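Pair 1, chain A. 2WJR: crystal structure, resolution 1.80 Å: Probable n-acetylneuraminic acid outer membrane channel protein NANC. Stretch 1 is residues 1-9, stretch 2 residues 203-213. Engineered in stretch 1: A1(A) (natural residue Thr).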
# COMPACT_ATOMS: atom_id res chain seq x y z
N ALA A 1 9.49 -7.63 12.00
CA ALA A 1 10.01 -6.26 11.81
C ALA A 1 8.94 -5.29 12.25
O ALA A 1 7.76 -5.59 12.14
CB ALA A 1 10.40 -6.02 10.35
N LEU A 2 9.37 -4.15 12.78
CA LEU A 2 8.48 -3.11 13.22
C LEU A 2 8.79 -1.92 12.36
O LEU A 2 9.94 -1.55 12.22
CB LEU A 2 8.75 -2.79 14.69
CG LEU A 2 8.09 -1.56 15.33
CD1 LEU A 2 6.60 -1.70 15.40
CD2 LEU A 2 8.67 -1.36 16.74
N ASP A 3 7.76 -1.32 11.78
CA ASP A 3 7.94 -0.14 10.94
C ASP A 3 7.09 0.99 11.53
O ASP A 3 5.93 0.78 11.89
CB ASP A 3 7.50 -0.46 9.51
CG ASP A 3 7.96 0.59 8.50
OD1 ASP A 3 7.41 1.72 8.47
OD2 ASP A 3 8.85 0.27 7.70
N VAL A 4 7.69 2.17 11.62
CA VAL A 4 7.03 3.38 12.11
C VAL A 4 7.21 4.43 11.02
O VAL A 4 8.31 4.64 10.54
CB VAL A 4 7.66 3.88 13.43
CG1 VAL A 4 6.94 5.13 13.91
CG2 VAL A 4 7.60 2.79 14.51
N ARG A 5 6.13 5.08 10.61
CA ARG A 5 6.21 6.01 9.49
C ARG A 5 5.33 7.20 9.73
O ARG A 5 4.20 7.05 10.16
CB ARG A 5 5.78 5.32 8.18
CG ARG A 5 6.09 6.12 6.93
CD ARG A 5 5.53 5.47 5.68
NE ARG A 5 4.08 5.46 5.70
CZ ARG A 5 3.30 4.77 4.88
NH1 ARG A 5 3.83 4.01 3.94
NH2 ARG A 5 1.99 4.84 5.00
N GLY A 6 5.86 8.37 9.45
CA GLY A 6 5.08 9.62 9.51
C GLY A 6 5.01 10.21 8.12
O GLY A 6 5.98 10.15 7.38
N GLY A 7 3.86 10.79 7.76
CA GLY A 7 3.68 11.35 6.43
C GLY A 7 2.85 12.61 6.39
O GLY A 7 1.96 12.78 7.21
N TYR A 8 3.17 13.47 5.43
CA TYR A 8 2.38 14.68 5.16
C TYR A 8 1.77 14.62 3.76
O TYR A 8 2.47 14.36 2.79
CB TYR A 8 3.24 15.94 5.29
CG TYR A 8 2.47 17.18 4.85
CD1 TYR A 8 1.37 17.61 5.58
CD2 TYR A 8 2.80 17.87 3.69
CE1 TYR A 8 0.63 18.72 5.18
CE2 TYR A 8 2.07 18.98 3.28
CZ TYR A 8 0.98 19.40 4.04
OH TYR A 8 0.23 20.48 3.65
N ARG A 9 0.47 14.89 3.67
CA ARG A 9 -0.23 14.97 2.41
C ARG A 9 -0.60 16.41 2.07
O ARG A 9 -1.34 17.04 2.84
CB ARG A 9 -1.48 14.11 2.46
CG ARG A 9 -1.18 12.63 2.67
CD ARG A 9 -1.98 11.86 1.69
NE ARG A 9 -2.26 10.48 2.06
CZ ARG A 9 -3.29 9.81 1.56
NH1 ARG A 9 -4.14 10.41 0.73
NH2 ARG A 9 -3.51 8.57 1.92
N GLU A 203 -2.20 15.44 -4.79
CA GLU A 203 -1.87 14.83 -3.51
C GLU A 203 -0.44 14.32 -3.52
O GLU A 203 -0.18 13.14 -3.83
CB GLU A 203 -2.87 13.71 -3.19
CG GLU A 203 -2.76 13.11 -1.77
CD GLU A 203 -3.42 13.98 -0.72
OE1 GLU A 203 -4.08 13.43 0.18
OE2 GLU A 203 -3.27 15.21 -0.78
N ASN A 204 0.48 15.23 -3.25
CA ASN A 204 1.86 14.86 -2.93
C ASN A 204 1.92 14.35 -1.50
O ASN A 204 1.19 14.82 -0.63
CB ASN A 204 2.79 16.07 -3.08
CG ASN A 204 2.79 16.62 -4.46
OD1 ASN A 204 3.09 15.92 -5.43
ND2 ASN A 204 2.45 17.91 -4.59
N SER A 205 2.75 13.35 -1.26
CA SER A 205 2.86 12.72 0.03
C SER A 205 4.35 12.62 0.31
O SER A 205 5.12 12.16 -0.53
CB SER A 205 2.18 11.34 0.03
OG SER A 205 2.46 10.59 1.21
N TYR A 206 4.73 13.12 1.48
CA TYR A 206 6.11 13.14 1.92
C TYR A 206 6.19 12.38 3.21
O TYR A 206 5.50 12.70 4.17
CB TYR A 206 6.59 14.57 2.14
CG TYR A 206 6.34 15.43 0.95
CD1 TYR A 206 5.13 16.10 0.79
CD2 TYR A 206 7.30 15.56 -0.04
CE1 TYR A 206 4.89 16.88 -0.31
CE2 TYR A 206 7.07 16.35 -1.17
CZ TYR A 206 5.88 17.00 -1.29
OH TYR A 206 5.66 17.77 -2.40
N ARG A 207 7.06 11.38 3.24
CA ARG A 207 7.07 10.45 4.34
C ARG A 207 8.48 10.17 4.81
O ARG A 207 9.42 10.14 4.03
CB ARG A 207 6.44 9.13 3.91
CG ARG A 207 4.96 9.15 3.86
CD ARG A 207 4.41 7.99 3.04
NE ARG A 207 2.95 8.06 2.92
CZ ARG A 207 2.20 7.16 2.28
NH1 ARG A 207 2.76 6.12 1.67
NH2 ARG A 207 0.89 7.30 2.23
N ILE A 208 8.58 9.93 6.11
CA ILE A 208 9.83 9.49 6.71
C ILE A 208 9.51 8.38 7.69
O ILE A 208 8.50 8.41 8.39
CB ILE A 208 10.55 10.65 7.41
CG1 ILE A 208 11.93 10.19 7.93
CG2 ILE A 208 9.69 11.19 8.54
CD1 ILE A 208 13.05 11.23 7.75
N GLY A 209 10.39 7.38 7.72
CA GLY A 209 10.17 6.24 8.58
C GLY A 209 11.44 5.46 8.88
O GLY A 209 12.52 5.79 8.42
N VAL A 210 11.26 4.41 9.67
CA VAL A 210 12.37 3.52 10.01
C VAL A 210 11.81 2.14 10.29
O VAL A 210 10.76 1.99 10.91
CB VAL A 210 13.20 4.05 11.21
CG1 VAL A 210 12.30 4.37 12.36
CG2 VAL A 210 14.30 3.06 11.61
N SER A 211 12.52 1.14 9.81
CA SER A 211 12.16 -0.24 10.04
C SER A 211 13.22 -0.89 10.91
O SER A 211 14.40 -0.72 10.66
CB SER A 211 12.08 -1.00 8.71
OG SER A 211 11.69 -2.33 8.95
N PHE A 212 12.77 -1.64 11.91
CA PHE A 212 13.63 -2.34 12.86
C PHE A 212 13.45 -3.85 12.74
O PHE A 212 12.35 -4.35 12.95
CB PHE A 212 13.24 -1.96 14.27
CG PHE A 212 13.37 -0.49 14.57
CD1 PHE A 212 12.25 0.33 14.55
CD2 PHE A 212 14.60 0.05 14.90
CE1 PHE A 212 12.37 1.69 14.86
CE2 PHE A 212 14.72 1.40 15.22
CZ PHE A 212 13.61 2.23 15.20
N LYS A 213 14.54 -4.56 12.42
CA LYS A 213 14.54 -6.03 12.43
C LYS A 213 14.83 -6.55 13.82
O LYS A 213 15.35 -5.81 14.66
CB LYS A 213 15.62 -6.59 11.51
CG LYS A 213 15.51 -6.24 10.07
CD LYS A 213 16.62 -6.94 9.29
CE LYS A 213 16.75 -6.37 7.89
NZ LYS A 213 15.47 -6.48 7.14

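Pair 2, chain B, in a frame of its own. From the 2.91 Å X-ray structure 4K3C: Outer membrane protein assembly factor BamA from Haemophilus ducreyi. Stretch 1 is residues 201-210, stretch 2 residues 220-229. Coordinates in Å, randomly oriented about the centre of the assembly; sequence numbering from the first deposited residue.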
# COMPACT_ATOMS: atom_id res chain seq x y z
N ASP B 201 8.45 -9.12 -20.33
CA ASP B 201 9.80 -9.18 -19.75
C ASP B 201 9.99 -10.36 -18.81
O ASP B 201 11.09 -10.91 -18.70
CB ASP B 201 10.18 -7.87 -19.06
CG ASP B 201 10.62 -6.79 -20.04
OD1 ASP B 201 11.61 -7.01 -20.77
OD2 ASP B 201 9.99 -5.72 -20.07
N SER B 202 8.92 -10.76 -18.12
CA SER B 202 9.02 -11.94 -17.26
C SER B 202 7.74 -12.76 -17.06
O SER B 202 6.64 -12.35 -17.41
CB SER B 202 9.63 -11.58 -15.90
OG SER B 202 8.98 -10.47 -15.31
N THR B 203 7.92 -13.94 -16.50
CA THR B 203 6.82 -14.64 -15.85
C THR B 203 7.27 -14.86 -14.41
O THR B 203 8.42 -15.20 -14.16
CB THR B 203 6.52 -15.98 -16.52
OG1 THR B 203 7.68 -16.81 -16.45
CG2 THR B 203 6.16 -15.79 -17.98
N ASN B 204 6.38 -14.64 -13.46
CA ASN B 204 6.78 -14.75 -12.07
C ASN B 204 5.75 -15.54 -11.30
O ASN B 204 4.58 -15.19 -11.26
CB ASN B 204 6.93 -13.37 -11.44
CG ASN B 204 7.17 -12.26 -12.47
OD1 ASN B 204 8.28 -11.73 -12.58
ND2 ASN B 204 6.12 -11.88 -13.20
N VAL B 205 6.19 -16.63 -10.71
CA VAL B 205 5.34 -17.41 -9.85
C VAL B 205 5.76 -17.13 -8.42
O VAL B 205 6.92 -16.82 -8.14
CB VAL B 205 5.48 -18.91 -10.16
CG1 VAL B 205 4.54 -19.75 -9.28
CG2 VAL B 205 5.18 -19.12 -11.60
N ASN B 206 4.82 -17.27 -7.50
CA ASN B 206 5.00 -16.73 -6.20
C ASN B 206 4.13 -17.48 -5.20
O ASN B 206 2.89 -17.49 -5.34
CB ASN B 206 4.53 -15.28 -6.28
CG ASN B 206 4.55 -14.61 -4.97
OD1 ASN B 206 5.57 -14.61 -4.27
ND2 ASN B 206 3.41 -14.02 -4.58
N LEU B 207 4.74 -18.13 -4.22
CA LEU B 207 3.96 -18.64 -3.09
C LEU B 207 4.20 -17.75 -1.90
O LEU B 207 5.33 -17.37 -1.62
CB LEU B 207 4.35 -20.06 -2.72
CG LEU B 207 3.34 -20.69 -1.75
CD1 LEU B 207 3.10 -22.14 -2.09
CD2 LEU B 207 3.80 -20.56 -0.31
N SER B 208 3.14 -17.41 -1.18
CA SER B 208 3.28 -16.44 -0.09
C SER B 208 2.39 -16.81 1.09
O SER B 208 1.23 -17.21 0.91
CB SER B 208 2.91 -15.04 -0.58
OG SER B 208 1.52 -14.94 -0.82
N TYR B 209 2.95 -16.67 2.30
CA TYR B 209 2.19 -16.88 3.52
C TYR B 209 2.17 -15.64 4.42
O TYR B 209 3.20 -15.12 4.78
CB TYR B 209 2.70 -18.11 4.28
CG TYR B 209 1.96 -18.38 5.58
CD1 TYR B 209 0.66 -18.88 5.57
CD2 TYR B 209 2.55 -18.14 6.80
CE1 TYR B 209 -0.03 -19.12 6.77
CE2 TYR B 209 1.87 -18.37 7.99
CZ TYR B 209 0.59 -18.86 7.97
OH TYR B 209 -0.05 -19.08 9.18
N THR B 210 0.98 -15.19 4.80
CA THR B 210 0.88 -13.98 5.60
C THR B 210 0.23 -14.19 6.98
O THR B 210 -0.94 -14.53 7.08
CB THR B 210 0.04 -12.92 4.86
OG1 THR B 210 0.33 -12.99 3.45
CG2 THR B 210 0.37 -11.55 5.37
N SER B 220 3.27 -8.15 11.72
CA SER B 220 2.97 -9.19 10.74
C SER B 220 4.22 -9.96 10.30
O SER B 220 5.32 -9.41 10.24
CB SER B 220 2.27 -8.59 9.52
OG SER B 220 3.18 -7.85 8.73
N LEU B 221 4.04 -11.24 9.97
CA LEU B 221 5.14 -12.03 9.45
C LEU B 221 4.76 -12.55 8.09
O LEU B 221 3.88 -13.38 7.98
CB LEU B 221 5.47 -13.20 10.38
CG LEU B 221 6.91 -13.73 10.38
CD1 LEU B 221 6.94 -15.24 10.15
CD2 LEU B 221 7.78 -12.97 9.36
N GLY B 222 5.43 -12.05 7.06
CA GLY B 222 5.20 -12.51 5.71
C GLY B 222 6.28 -13.47 5.24
O GLY B 222 7.47 -13.25 5.44
N GLY B 223 5.86 -14.55 4.60
CA GLY B 223 6.80 -15.45 3.95
C GLY B 223 6.54 -15.47 2.46
O GLY B 223 5.39 -15.39 2.03
N ASN B 224 7.60 -15.57 1.68
CA ASN B 224 7.42 -15.60 0.26
C ASN B 224 8.46 -16.47 -0.38
O ASN B 224 9.61 -16.42 0.02
CB ASN B 224 7.49 -14.18 -0.30
CG ASN B 224 7.00 -14.08 -1.73
OD1 ASN B 224 7.79 -13.91 -2.66
ND2 ASN B 224 5.69 -14.18 -1.92
N ILE B 225 8.06 -17.30 -1.34
CA ILE B 225 8.97 -18.09 -2.12
C ILE B 225 8.58 -17.83 -3.56
O ILE B 225 7.40 -17.87 -3.90
CB ILE B 225 8.74 -19.57 -1.91
CG1 ILE B 225 8.79 -19.93 -0.43
CG2 ILE B 225 9.73 -20.40 -2.74
CD1 ILE B 225 8.31 -21.36 -0.18
N PHE B 226 9.56 -17.61 -4.42
CA PHE B 226 9.25 -17.10 -5.74
C PHE B 226 10.26 -17.52 -6.77
O PHE B 226 11.44 -17.76 -6.47
CB PHE B 226 9.19 -15.57 -5.72
CG PHE B 226 10.49 -14.92 -5.38
CD1 PHE B 226 10.83 -14.67 -4.05
CD2 PHE B 226 11.39 -14.56 -6.38
CE1 PHE B 226 12.05 -14.09 -3.72
CE2 PHE B 226 12.61 -13.97 -6.06
CZ PHE B 226 12.94 -13.74 -4.72
N TYR B 227 9.78 -17.54 -8.01
CA TYR B 227 10.60 -17.81 -9.16
C TYR B 227 10.29 -16.72 -10.20
O TYR B 227 9.13 -16.36 -10.42
CB TYR B 227 10.29 -19.22 -9.65
CG TYR B 227 10.66 -19.53 -11.08
CD1 TYR B 227 11.98 -19.48 -11.51
CD2 TYR B 227 9.69 -19.92 -11.99
CE1 TYR B 227 12.32 -19.79 -12.81
CE2 TYR B 227 10.01 -20.22 -13.29
CZ TYR B 227 11.33 -20.15 -13.70
OH TYR B 227 11.66 -20.46 -15.01
N GLU B 228 11.32 -16.13 -10.80
CA GLU B 228 11.09 -15.19 -11.87
C GLU B 228 11.93 -15.61 -13.06
O GLU B 228 13.11 -15.91 -12.91
CB GLU B 228 11.43 -13.75 -11.48
CG GLU B 228 11.37 -12.77 -12.67
CD GLU B 228 11.69 -11.32 -12.32
OE1 GLU B 228 10.99 -10.40 -12.82
OE2 GLU B 228 12.64 -11.08 -11.56
N ASP B 229 11.32 -15.63 -14.23
CA ASP B 229 12.03 -15.87 -15.48
C ASP B 229 12.01 -14.61 -16.32
O ASP B 229 11.04 -14.38 -17.04
CB ASP B 229 11.40 -17.02 -16.25
CG ASP B 229 12.26 -17.47 -17.42
OD1 ASP B 229 13.50 -17.39 -17.30
OD2 ASP B 229 11.70 -17.91 -18.45

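Two antiparallel strand pairs from outer membrane proteins, pair 1 from NanC and pair 2 from BamA, superpose with an RMSD of 0.3 Å over the N, CA and C atoms of 14 central residues. In pair 1 the partners stand at least 194 residues apart in sequence; in pair 2 the separation falls to 11, yet the local geometry is the same. The strand directions differ by 161° in pair 1 and 168° in pair 2, and the axes approach to 4.5 Å in both.

The register is shared. Hydrogen-bonded pairs L2(A)–F212(A), V4(A)–V210(A), G6(A)–I208(A) and Y8(A)–Y206(A) fall on T203(B)–D229(B), V205(B)–Y227(B), L207(B)–I225(B) and Y209(B)–G223(B). Each closes a two-bond ring: G6(A) N donates to I208(A) O at 2.8 Å and I208(A) N returns to G6(A) O at 2.9 Å, while in pair 2 L207(B) N to I225(B) O and I225(B) N to L207(B) O both measure 2.7 Å. Between the rings, CA-H...O contacts fill the gaps, such as G7(A) CA to Y206(A) O and its counterpart S208(B) CA to G223(B) O, both 3.2 Å.

On the face bearing V4(A), Y8(A) and I208(A), two positions are closely conserved. V4(A) and V205(B) have side-chain centres 0.4 Å apart, and those of Y8(A) and Y209(B) differ by 0.6 Å; all four side chains use the t rotamer at chi1. The neighbours trade bulk across the strands. In pair 1 Y8(A) meets another tyrosine, Y8(A) CD2 lying 4.1 Å from Y206(A) CD1, whereas Y209(B) faces G223(B). One step along, G6(A) leaves I208(A) without a side chain opposite, but L207(B) supplies one, with L207(B) CB 4.5 Å from I225(B) CB.

The face bearing R5(A) and R207(A) solves the packing differently. In pair 1 it carries arginines: the guanidinium of R5(A) lies flat on that of R207(A), centres 3.7 Å apart and planes at 19°, despite two like-charged donors, R5(A) NH1 and R207(A) NH1, at 3.3 Å. The planar groups pack by stacking rather than by a hydrogen bond. Pair 2 has asparagines at these matched positions, and N224(B) ND2 donates to N206(B) OD1 in a very short 2.4 Å hydrogen bond, so shorter side chains bridge the strands directly.

Glycine also moves around this face. An ideal CB on G7(A) would lie 2.8 Å from R207(A) CG, a clash; the matched S208(B) has a real CB, 3.2 Å from N224(B) ND2. Likewise, a CB on G209(A) would come within 2.8 Å of V4(A) O, whereas F226(B) occupies the matched site with its ring leading away from the other strand.

Toward the ends, R9(A) NH1 forms a 3.1 Å salt bridge to E203(A) OE1. The matched T210(B) and S220(B) make no such link. At the other end, D3(A) OD2 reaches within 3.6 Å of S211(A) CB, and E228(B) replaces that serine with a longer, fully extended chi1/chi2 t,t side chain.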